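Local coordinates for HD domain-containing protein (Aquifex aeolicus, PDB 2HEK) that is of unknown function but carries zinc in an HD domain, binds GDP at sites far from the metal, and may act as a dGTPase, at residues F313-K318 with K350-Y355; K284-T289 with Q359-A364; G38-V43 with K224-L229. All blocks are in the same frame, centred on the assembly; numbering follows the deposited sequence.

Contact 1 of 3, residues F313-K318 with K350-Y355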
loop_
_atom_site.group_PDB
_atom_site.type_symbol
_atom_site.label_atom_id
_atom_site.label_comp_id
_atom_site.label_asym_id
_atom_site.label_seq_id
_atom_site.Cartn_x
_atom_site.Cartn_y
_atom_site.Cartn_z
ATOM N N PHE A 313 32.819 -5.666 -22.646
ATOM C CA PHE A 313 31.683 -5.276 -23.477
ATOM C C PHE A 313 30.461 -6.064 -23.012
ATOM O O PHE A 313 30.583 -7.184 -22.512
ATOM C CB PHE A 313 31.994 -5.505 -24.970
ATOM C CG PHE A 313 33.257 -4.839 -25.409
ATOM C CD1 PHE A 313 34.442 -5.564 -25.515
ATOM C CD2 PHE A 313 33.280 -3.474 -25.653
ATOM C CE1 PHE A 313 35.632 -4.941 -25.888
ATOM C CE2 PHE A 313 34.469 -2.828 -26.017
ATOM C CZ PHE A 313 35.644 -3.558 -26.138
ATOM N N ASP A 314 29.284 -5.474 -23.149
ATOM C CA ASP A 314 28.083 -6.194 -22.775
ATOM C C ASP A 314 26.987 -5.789 -23.731
ATOM O O ASP A 314 26.780 -4.602 -23.954
ATOM C CB ASP A 314 27.693 -5.876 -21.320
ATOM C CG ASP A 314 26.636 -6.835 -20.775
ATOM O OD1 ASP A 314 26.665 -8.030 -21.128
ATOM O OD2 ASP A 314 25.760 -6.401 -19.999
ATOM N N GLU A 315 26.315 -6.780 -24.315
ATOM C CA GLU A 315 25.188 -6.527 -25.212
ATOM C C GLU A 315 23.946 -7.162 -24.624
ATOM O O GLU A 315 23.906 -8.367 -24.379
ATOM C CB GLU A 315 25.459 -7.087 -26.619
ATOM C CG GLU A 315 26.708 -6.471 -27.293
ATOM C CD GLU A 315 26.973 -6.976 -28.728
ATOM O OE1 GLU A 315 26.075 -7.576 -29.355
ATOM O OE2 GLU A 315 28.090 -6.746 -29.239
ATOM N N VAL A 316 22.945 -6.330 -24.368
ATOM C CA VAL A 316 21.643 -6.800 -23.871
ATOM C C VAL A 316 20.537 -6.512 -24.895
ATOM O O VAL A 316 20.315 -5.363 -25.278
ATOM C CB VAL A 316 21.298 -6.111 -22.559
ATOM C CG1 VAL A 316 19.869 -6.348 -22.244
ATOM C CG2 VAL A 316 22.192 -6.613 -21.453
ATOM N N GLU A 317 19.867 -7.561 -25.357
ATOM C CA GLU A 317 18.755 -7.421 -26.307
ATOM C C GLU A 317 17.610 -8.350 -25.896
ATOM O O GLU A 317 17.666 -9.563 -26.171
ATOM C CB GLU A 317 19.211 -7.681 -27.758
ATOM C CG GLU A 317 20.079 -6.546 -28.351
ATOM C CD GLU A 317 20.612 -6.817 -29.765
ATOM O OE1 GLU A 317 20.401 -7.923 -30.313
ATOM O OE2 GLU A 317 21.251 -5.896 -30.330
ATOM N N LYS A 318 16.590 -7.765 -25.241
ATOM C CA LYS A 318 15.502 -8.499 -24.584
ATOM C C LYS A 318 14.083 -8.107 -25.025
ATOM O O LYS A 318 13.694 -6.929 -24.990
ATOM C CB LYS A 318 15.601 -8.303 -23.080
ATOM C CG LYS A 318 14.621 -9.110 -22.280
ATOM C CD LYS A 318 15.090 -10.557 -22.205
ATOM C CE LYS A 318 14.089 -11.448 -21.469
ATOM N NZ LYS A 318 14.708 -12.722 -20.983
ATOM N N LYS A 350 17.172 -2.799 -25.940
ATOM C CA LYS A 350 18.494 -3.004 -26.581
ATOM C C LYS A 350 19.479 -2.088 -25.918
ATOM O O LYS A 350 19.343 -0.876 -26.021
ATOM C CB LYS A 350 18.420 -2.652 -28.075
ATOM C CG LYS A 350 17.695 -3.683 -28.934
ATOM C CD LYS A 350 17.314 -3.102 -30.308
ATOM C CE LYS A 350 18.467 -3.142 -31.305
ATOM N NZ LYS A 350 18.710 -4.545 -31.795
ATOM N N LEU A 351 20.480 -2.641 -25.231
ATOM C CA LEU A 351 21.446 -1.807 -24.545
ATOM C C LEU A 351 22.830 -2.342 -24.802
ATOM O O LEU A 351 23.052 -3.567 -24.736
ATOM C CB LEU A 351 21.172 -1.775 -23.019
ATOM C CG LEU A 351 19.913 -1.044 -22.505
ATOM C CD1 LEU A 351 19.504 -1.597 -21.125
ATOM C CD2 LEU A 351 20.132 0.457 -22.412
ATOM N N TYR A 352 23.769 -1.437 -25.061
ATOM C CA TYR A 352 25.155 -1.853 -25.320
ATOM C C TYR A 352 26.022 -1.086 -24.380
ATOM O O TYR A 352 25.906 0.117 -24.273
ATOM C CB TYR A 352 25.550 -1.575 -26.796
ATOM C CG TYR A 352 24.480 -2.072 -27.718
ATOM C CD1 TYR A 352 23.508 -1.205 -28.199
ATOM C CD2 TYR A 352 24.387 -3.422 -28.022
ATOM C CE1 TYR A 352 22.491 -1.673 -29.015
ATOM C CE2 TYR A 352 23.363 -3.899 -28.794
ATOM C CZ TYR A 352 22.438 -3.004 -29.305
ATOM O OH TYR A 352 21.419 -3.476 -30.077
ATOM N N ARG A 353 26.869 -1.790 -23.650
ATOM C CA ARG A 353 27.683 -1.124 -22.654
ATOM C C ARG A 353 29.152 -1.383 -22.904
ATOM O O ARG A 353 29.526 -2.483 -23.293
ATOM C CB ARG A 353 27.315 -1.581 -21.218
ATOM C CG ARG A 353 26.205 -0.721 -20.591
ATOM C CD ARG A 353 24.844 -1.072 -21.130
ATOM N NE ARG A 353 23.804 -0.393 -20.331
ATOM C CZ ARG A 353 23.091 -0.975 -19.360
ATOM N NH1 ARG A 353 23.262 -2.275 -19.069
ATOM N NH2 ARG A 353 22.173 -0.251 -18.700
ATOM N N ILE A 354 29.971 -0.381 -22.639
ATOM C CA ILE A 354 31.437 -0.593 -22.622
ATOM C C ILE A 354 31.948 -0.169 -21.257
ATOM O O ILE A 354 31.629 0.914 -20.767
ATOM C CB ILE A 354 32.195 0.200 -23.740
ATOM C CG1 ILE A 354 31.681 -0.197 -25.126
ATOM C CG2 ILE A 354 33.715 -0.068 -23.676
ATOM C CD1 ILE A 354 32.232 0.684 -26.280
ATOM N N TYR A 355 32.729 -1.037 -20.648
ATOM C CA TYR A 355 33.285 -0.777 -19.330
ATOM C C TYR A 355 34.808 -0.779 -19.430
ATOM O O TYR A 355 35.365 -1.604 -20.157
ATOM C CB TYR A 355 32.912 -1.938 -18.405
ATOM C CG TYR A 355 31.414 -2.128 -18.201
ATOM C CD1 TYR A 355 30.721 -3.077 -18.929
ATOM C CD2 TYR A 355 30.707 -1.357 -17.257
ATOM C CE1 TYR A 355 29.328 -3.292 -18.735
ATOM C CE2 TYR A 355 29.324 -1.566 -17.047
ATOM C CZ TYR A 355 28.651 -2.528 -17.802
ATOM O OH TYR A 355 27.298 -2.760 -17.635
HETATM O O HOH W 1 25.549 -3.948 -19.495
#

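Contact 2 of 3, residues K284-T289 with Q359-A364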
loop_
_atom_site.group_PDB
_atom_site.type_symbol
_atom_site.label_atom_id
_atom_site.label_comp_id
_atom_site.label_asym_id
_atom_site.label_seq_id
_atom_site.Cartn_x
_atom_site.Cartn_y
_atom_site.Cartn_z
ATOM N N LYS A 284 34.537 0.669 -14.778
ATOM C CA LYS A 284 33.613 1.789 -14.797
ATOM C C LYS A 284 32.929 1.900 -16.176
ATOM O O LYS A 284 33.550 1.640 -17.199
ATOM C CB LYS A 284 34.382 3.044 -14.418
ATOM C CG LYS A 284 33.576 4.314 -14.380
ATOM C CD LYS A 284 34.315 5.358 -13.556
ATOM C CE LYS A 284 33.433 6.557 -13.254
ATOM N NZ LYS A 284 34.079 7.434 -12.230
ATOM N N THR A 285 31.649 2.261 -16.202
ATOM C CA THR A 285 30.909 2.357 -17.461
ATOM C C THR A 285 31.452 3.530 -18.296
ATOM O O THR A 285 31.417 4.675 -17.863
ATOM C CB THR A 285 29.378 2.547 -17.235
ATOM O OG1 THR A 285 28.895 1.524 -16.350
ATOM C CG2 THR A 285 28.638 2.432 -18.542
ATOM N N LEU A 286 31.953 3.234 -19.479
ATOM C CA LEU A 286 32.405 4.310 -20.378
ATOM C C LEU A 286 31.265 4.740 -21.308
ATOM O O LEU A 286 31.032 5.923 -21.516
ATOM C CB LEU A 286 33.620 3.832 -21.186
ATOM C CG LEU A 286 34.272 4.786 -22.209
ATOM C CD1 LEU A 286 34.781 6.060 -21.541
ATOM C CD2 LEU A 286 35.392 4.040 -22.895
ATOM N N LEU A 287 30.551 3.760 -21.851
ATOM C CA LEU A 287 29.465 4.011 -22.772
ATOM C C LEU A 287 28.282 3.110 -22.435
ATOM O O LEU A 287 28.446 1.904 -22.245
ATOM C CB LEU A 287 29.917 3.710 -24.209
ATOM C CG LEU A 287 28.879 3.890 -25.324
ATOM C CD1 LEU A 287 28.516 5.351 -25.456
ATOM C CD2 LEU A 287 29.357 3.302 -26.668
ATOM N N SER A 288 27.081 3.677 -22.461
ATOM C CA SER A 288 25.861 2.898 -22.329
ATOM C C SER A 288 24.966 3.477 -23.376
ATOM O O SER A 288 24.606 4.653 -23.311
ATOM C CB SER A 288 25.222 3.008 -20.942
ATOM O OG SER A 288 23.928 2.424 -20.923
ATOM N N THR A 289 24.619 2.696 -24.392
ATOM C CA THR A 289 23.814 3.255 -25.436
ATOM C C THR A 289 22.838 2.268 -26.062
ATOM O O THR A 289 23.001 1.049 -25.940
ATOM C CB THR A 289 24.714 3.802 -26.554
ATOM O OG1 THR A 289 23.912 4.454 -27.538
ATOM C CG2 THR A 289 25.512 2.669 -27.191
ATOM N N GLN A 359 41.320 2.772 -13.522
ATOM C CA GLN A 359 42.569 3.536 -13.675
ATOM C C GLN A 359 42.638 4.257 -15.033
ATOM O O GLN A 359 42.980 5.442 -15.098
ATOM C CB GLN A 359 43.794 2.626 -13.498
ATOM C CG GLN A 359 43.932 1.986 -12.117
ATOM C CD GLN A 359 44.907 0.796 -12.102
ATOM O OE1 GLN A 359 45.327 0.290 -13.154
ATOM N NE2 GLN A 359 45.267 0.348 -10.902
ATOM N N LEU A 360 42.287 3.540 -16.100
ATOM C CA LEU A 360 42.313 4.060 -17.474
ATOM C C LEU A 360 41.084 4.861 -17.911
ATOM O O LEU A 360 41.001 5.295 -19.052
ATOM C CB LEU A 360 42.471 2.903 -18.454
ATOM C CG LEU A 360 43.534 1.833 -18.239
ATOM C CD1 LEU A 360 43.419 0.860 -19.380
ATOM C CD2 LEU A 360 44.950 2.406 -18.176
ATOM N N TRP A 361 40.131 5.060 -17.018
ATOM C CA TRP A 361 38.837 5.585 -17.424
ATOM C C TRP A 361 38.898 7.022 -17.943
ATOM O O TRP A 361 38.314 7.327 -18.975
ATOM C CB TRP A 361 37.823 5.445 -16.293
ATOM C CG TRP A 361 36.428 5.838 -16.660
ATOM C CD1 TRP A 361 35.522 5.102 -17.374
ATOM C CD2 TRP A 361 35.772 7.057 -16.317
ATOM N NE1 TRP A 361 34.342 5.790 -17.497
ATOM C CE2 TRP A 361 34.467 6.994 -16.857
ATOM C CE3 TRP A 361 36.159 8.203 -15.605
ATOM C CZ2 TRP A 361 33.542 8.035 -16.708
ATOM C CZ3 TRP A 361 35.241 9.240 -15.455
ATOM C CH2 TRP A 361 33.943 9.145 -16.005
ATOM N N GLU A 362 39.599 7.899 -17.230
ATOM C CA GLU A 362 39.752 9.285 -17.675
ATOM C C GLU A 362 40.623 9.343 -18.922
ATOM O O GLU A 362 40.386 10.169 -19.807
ATOM C CB GLU A 362 40.311 10.186 -16.562
ATOM C CG GLU A 362 39.237 10.947 -15.747
ATOM C CD GLU A 362 38.576 12.109 -16.515
ATOM O OE1 GLU A 362 39.207 12.673 -17.442
ATOM O OE2 GLU A 362 37.419 12.467 -16.185
ATOM N N LYS A 363 41.608 8.446 -18.993
ATOM C CA LYS A 363 42.481 8.327 -20.159
ATOM C C LYS A 363 41.711 7.897 -21.403
ATOM O O LYS A 363 41.930 8.431 -22.486
ATOM C CB LYS A 363 43.626 7.343 -19.896
ATOM C CG LYS A 363 44.767 7.887 -19.037
ATOM C CD LYS A 363 45.937 6.898 -19.006
ATOM C CE LYS A 363 47.110 7.428 -18.191
ATOM N NZ LYS A 363 48.240 6.452 -18.164
ATOM N N ALA A 364 40.812 6.929 -21.242
ATOM C CA ALA A 364 39.994 6.443 -22.353
ATOM C C ALA A 364 38.925 7.445 -22.763
ATOM O O ALA A 364 38.558 7.515 -23.926
ATOM C CB ALA A 364 39.365 5.101 -22.008
#

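Contact 3 of 3, residues G38-V43 with K224-L229. With GDP (guanosine-5'-diphosphate), chain G.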
loop_
_atom_site.group_PDB
_atom_site.type_symbol
_atom_site.label_atom_id
_atom_site.label_comp_id
_atom_site.label_asym_id
_atom_site.label_seq_id
_atom_site.Cartn_x
_atom_site.Cartn_y
_atom_site.Cartn_z
ATOM N N GLY A 38 21.887 -12.764 -6.581
ATOM C CA GLY A 38 23.328 -12.855 -6.626
ATOM C C GLY A 38 23.949 -11.676 -5.941
ATOM O O GLY A 38 23.747 -11.482 -4.757
ATOM N N LEU A 39 24.694 -10.885 -6.711
ATOM C CA LEU A 39 25.412 -9.699 -6.220
ATOM C C LEU A 39 24.635 -8.407 -6.358
ATOM O O LEU A 39 25.185 -7.361 -6.088
ATOM C CB LEU A 39 26.760 -9.520 -6.976
ATOM C CG LEU A 39 27.785 -10.637 -6.774
ATOM C CD1 LEU A 39 28.939 -10.484 -7.766
ATOM C CD2 LEU A 39 28.309 -10.652 -5.339
ATOM N N ALA A 40 23.370 -8.452 -6.784
ATOM C CA ALA A 40 22.629 -7.219 -6.947
ATOM C C ALA A 40 22.571 -6.400 -5.648
ATOM O O ALA A 40 22.371 -5.193 -5.700
ATOM C CB ALA A 40 21.196 -7.503 -7.449
ATOM N N TYR A 41 22.751 -7.031 -4.486
ATOM C CA TYR A 41 22.619 -6.290 -3.212
ATOM C C TYR A 41 23.751 -5.269 -3.073
ATOM O O TYR A 41 23.674 -4.350 -2.248
ATOM C CB TYR A 41 22.607 -7.243 -2.009
ATOM C CG TYR A 41 23.959 -7.904 -1.769
ATOM C CD1 TYR A 41 24.830 -7.413 -0.812
ATOM C CD2 TYR A 41 24.371 -8.995 -2.514
ATOM C CE1 TYR A 41 26.075 -8.002 -0.586
ATOM C CE2 TYR A 41 25.612 -9.583 -2.305
ATOM C CZ TYR A 41 26.458 -9.071 -1.348
ATOM O OH TYR A 41 27.686 -9.651 -1.117
ATOM N N LEU A 42 24.783 -5.406 -3.913
ATOM C CA LEU A 42 25.883 -4.433 -3.909
ATOM C C LEU A 42 25.461 -3.118 -4.581
ATOM O O LEU A 42 26.177 -2.114 -4.498
ATOM C CB LEU A 42 27.118 -5.004 -4.618
ATOM C CG LEU A 42 27.803 -6.154 -3.865
ATOM C CD1 LEU A 42 28.999 -6.676 -4.717
ATOM C CD2 LEU A 42 28.289 -5.729 -2.454
ATOM N N VAL A 43 24.308 -3.125 -5.241
ATOM C CA VAL A 43 23.759 -1.932 -5.894
ATOM C C VAL A 43 22.389 -1.561 -5.259
ATOM O O VAL A 43 22.112 -0.377 -4.989
ATOM C CB VAL A 43 23.550 -2.196 -7.419
ATOM C CG1 VAL A 43 22.889 -0.993 -8.118
ATOM C CG2 VAL A 43 24.859 -2.535 -8.100
ATOM N N LYS A 224 23.505 -1.117 -15.169
ATOM C CA LYS A 224 24.844 -1.204 -15.761
ATOM C C LYS A 224 25.859 -1.737 -14.752
ATOM O O LYS A 224 26.757 -2.479 -15.127
ATOM C CB LYS A 224 25.276 0.156 -16.284
ATOM C CG LYS A 224 25.474 1.205 -15.224
ATOM C CD LYS A 224 25.456 2.624 -15.828
ATOM C CE LYS A 224 26.003 3.616 -14.816
ATOM N NZ LYS A 224 25.749 5.028 -15.230
ATOM N N VAL A 225 25.703 -1.361 -13.472
ATOM C CA VAL A 225 26.609 -1.850 -12.418
ATOM C C VAL A 225 26.297 -3.288 -12.042
ATOM O O VAL A 225 27.221 -4.063 -11.859
ATOM C CB VAL A 225 26.632 -0.925 -11.162
ATOM C CG1 VAL A 225 27.633 -1.417 -10.110
ATOM C CG2 VAL A 225 26.921 0.497 -11.580
ATOM N N VAL A 226 25.005 -3.652 -11.942
ATOM C CA VAL A 226 24.625 -5.047 -11.739
ATOM C C VAL A 226 25.298 -5.941 -12.817
ATOM O O VAL A 226 25.855 -6.994 -12.499
ATOM C CB VAL A 226 23.079 -5.236 -11.748
ATOM C CG1 VAL A 226 22.724 -6.725 -11.801
ATOM C CG2 VAL A 226 22.454 -4.562 -10.484
ATOM N N ARG A 227 25.271 -5.489 -14.076
ATOM C CA ARG A 227 25.832 -6.283 -15.173
ATOM C C ARG A 227 27.365 -6.434 -15.065
ATOM O O ARG A 227 27.875 -7.559 -15.192
ATOM C CB ARG A 227 25.412 -5.732 -16.537
ATOM C CG ARG A 227 23.880 -5.939 -16.888
ATOM C CD ARG A 227 23.472 -7.416 -17.099
ATOM N NE ARG A 227 24.372 -8.101 -18.023
ATOM C CZ ARG A 227 25.067 -9.215 -17.748
ATOM N NH1 ARG A 227 24.946 -9.843 -16.578
ATOM N NH2 ARG A 227 25.888 -9.728 -18.668
ATOM N N ILE A 228 28.080 -5.354 -14.769
ATOM C CA ILE A 228 29.579 -5.451 -14.655
ATOM C C ILE A 228 30.038 -6.311 -13.458
ATOM O O ILE A 228 30.999 -7.101 -13.555
ATOM C CB ILE A 228 30.321 -4.055 -14.735
ATOM C CG1 ILE A 228 31.857 -4.218 -14.836
ATOM C CG2 ILE A 228 29.962 -3.108 -13.571
ATOM C CD1 ILE A 228 32.323 -4.940 -16.138
ATOM N N LEU A 229 29.337 -6.189 -12.333
ATOM C CA LEU A 229 29.600 -7.084 -11.213
ATOM C C LEU A 229 29.455 -8.558 -11.599
ATOM O O LEU A 229 30.276 -9.388 -11.229
ATOM C CB LEU A 229 28.680 -6.738 -10.019
ATOM C CG LEU A 229 28.965 -5.355 -9.389
ATOM C CD1 LEU A 229 27.854 -4.936 -8.377
ATOM C CD2 LEU A 229 30.349 -5.348 -8.713
HETATM P PB GDP G . 29.011 4.356 -10.180
HETATM O O1B GDP G . 27.953 4.301 -11.275
HETATM O O2B GDP G . 30.396 4.609 -10.767
HETATM O O3B GDP G . 28.682 5.483 -9.202
HETATM O O3A GDP G . 29.074 2.931 -9.415
HETATM P PA GDP G . 29.121 2.718 -7.818
HETATM O O1A GDP G . 29.549 3.930 -7.035
HETATM O O2A GDP G . 30.027 1.558 -7.501
HETATM O "O5'" GDP G . 27.622 2.288 -7.379
HETATM C "C5'" GDP G . 26.439 2.607 -8.097
HETATM C "C4'" GDP G . 25.188 2.484 -7.216
HETATM O "O4'" GDP G . 25.292 1.531 -6.140
HETATM C "C3'" GDP G . 24.822 3.794 -6.571
HETATM O "O3'" GDP G . 23.400 3.944 -6.858
HETATM C "C2'" GDP G . 24.939 3.492 -5.107
HETATM O "O2'" GDP G . 23.922 4.238 -4.482
HETATM C "C1'" GDP G . 24.626 2.024 -4.985
HETATM N N9 GDP G . 25.308 1.362 -3.851
HETATM C C8 GDP G . 24.820 0.353 -3.111
HETATM N N7 GDP G . 25.717 -0.062 -2.193
HETATM C C5 GDP G . 26.808 0.705 -2.343
HETATM C C6 GDP G . 28.120 0.814 -1.679
HETATM O O6 GDP G . 28.364 0.036 -0.767
HETATM N N1 GDP G . 29.027 1.700 -2.129
HETATM C C2 GDP G . 28.752 2.542 -3.148
HETATM N N2 GDP G . 29.724 3.435 -3.532
HETATM N N3 GDP G . 27.544 2.499 -3.803
HETATM C C4 GDP G . 26.567 1.626 -3.444
#

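Contact 1 of 3, residues F313-K318 with K350-Y355
F313 and I354, E315 and Y352, and E317 and K350 face one another as the non-hydrogen-bonded pairs of an antiparallel β-sheet whose middle strand, 349-356, is flanked here by the outer strand 311-318. The antiparallel assignment rests on a 175° angle between segments whose axes approach to 4.7 Å, and on reciprocal backbone bonds between D314 and R353 and between V316 and L351. At one end, F313 and I354 lie side by side and point the same way: the ring meets its neighbour edge-on, with F313 CD2 3.7 Å from I354 CG1, while K299 makes a cation-pi contact with the same ring. Further along, the edge of the Y352 ring receives E315 CG in its plane, 3.9 Å from CD2. E317 OE2 reaches that edge too, at OH, its carboxylate turned 84° to the ring; the hydrogen bond donated by Y352 OH refines to an implausibly short length, which is therefore doubtful. K350 bends at CE (chi3 82°) and again at NZ, and NZ forms a salt bridge with E317 OE2 at 3.2 Å, whose hydrogen bond is weak, so one carboxylate oxygen serves both partners. The opposite face carries D314, V316, L351 and R353. There D314 CB abuts the edge of the Y355 ring, 4.0 Å from CE1. The polar ends find partners outside the two strands: D314 OD2 in R227, R353 NH1 in the carbonyl of F222, Y355 OH in that of K224. A water joins them, accepting from R353 NH1 at 2.9 Å and donating to D314 OD2 and to Y355 OH, the latter at 2.8 Å.

Contact 2 of 3, residues K284-T289 with Q359-A364
One face of the W361 indole is covered by the aliphatic chain of K284, and T285 O and L286 CA come up at the ring's edge. K284 has CG anti to its backbone N (chi1 -180°), and the chain stays extended beyond it, crossing the indole from the pyrrole part to the benzene part. The atoms report this path in order: K284 CG is 3.5 Å from W361 NE1, CD stands over the centre of the indole, and CE sits 3.6 Å from the centroid of the six-membered ring, almost on its normal, a CH-pi contact. The ammonium follows, with K284 NZ 4.1 Å from that same W361 centroid and still over the face, which makes a cation-pi interaction; the positive charge is probably stabilised by the ring's electrons. The K284 side chain also comes within about 4 Å of a bound GDP, measured between nearest atoms. At the edge, W361 NE1 donates to T285 O at 3.2 Å. This bond is bent, 149° at the hydrogen, and the donor stands above the carbonyl plane, 57° out of it. L286 extends the contact along the helix: its CD1 lies 4.3 Å from W361 CD1, and its CD2 lies 4.2 Å from A364 CB, one turn after L360, whose carbonyl accepts from A364 N. L302 touches L286 and F306 touches A364 from outside the two segments. The backbone of L286 has helix-like torsions rather than extended ones, and L286 and L287 both bond to I354 of the middle strand. Together this is a classic β-bulge in an outer strand, against which the C-terminal helix 361-366 docks partly through a lysine-on-tryptophan cation-pi contact.

Contact 3 of 3, residues G38-V43 with K224-L229
V225 meets V43 near the start of helix 224-240, its CG1 3.6 Å from V43 CG2. The valine's two branches work on different neighbours: CG1 is anti to the backbone N (chi1 -177°) and packs on V43, while V225 CG2 lies 3.9 Å from GDP O3A, between the phosphates. One residue on, V226 brings its CG2 within 3.9 Å of V43 CG2 and 4.4 Å of A40 CB, so V43 CG2 is held by successive helix residues. The facing segment is a short 3-10 turn ending at L42, as the i to i+3 bonds of L42 N to L39 O and V43 N to A40 O attest. That curl sets the carbonyls of L42 and V43 beside the guanine, forming one wall of a GDP pocket. L42 O is 3.1 Å from GDP N7, a close approach rather than a hydrogen bond; the carbonyl takes its hydrogen bond from R280 NH2. The pocket lies at a subunit interface, since GDP is hydrogen-bonded by H282 NE2 and by R32, Q29 and D24 of the second subunit. I228 packs on H282 and Y355 instead of on the turn. A helical turn after V225, L229 returns to the facing segment, and no hydrogen bond crosses between the segments here or earlier. Its CD1 sits against both L42 CB and V43 CG2, each at 3.8 Å. Nearer the backbone, L39 CD1 approaches L229 O at 3.9 Å, while the L39 side chain also touches I277, F278 and F91.

How the contacts relate
Contact 3 is the buried one, contact 1 is partly buried and contact 2 lies at the surface. Contacts 1 and 2 share one antiparallel sheet: strand 349-356 bonds to 284-289 on one side and to 311-318 on the other. Contact 3 lies outside the sheet but is tied to it by polar bonds from the sheet to helix 224-240. Chemistry follows place: the helix-turn interface of contact 3 is wholly apolar across its segments, contact 1 adds charge and water to paired backbones, and contact 2 relies on an aromatic face and one bent bond, with a little aliphatic packing. GDP approaches contacts 2 and 3 most closely.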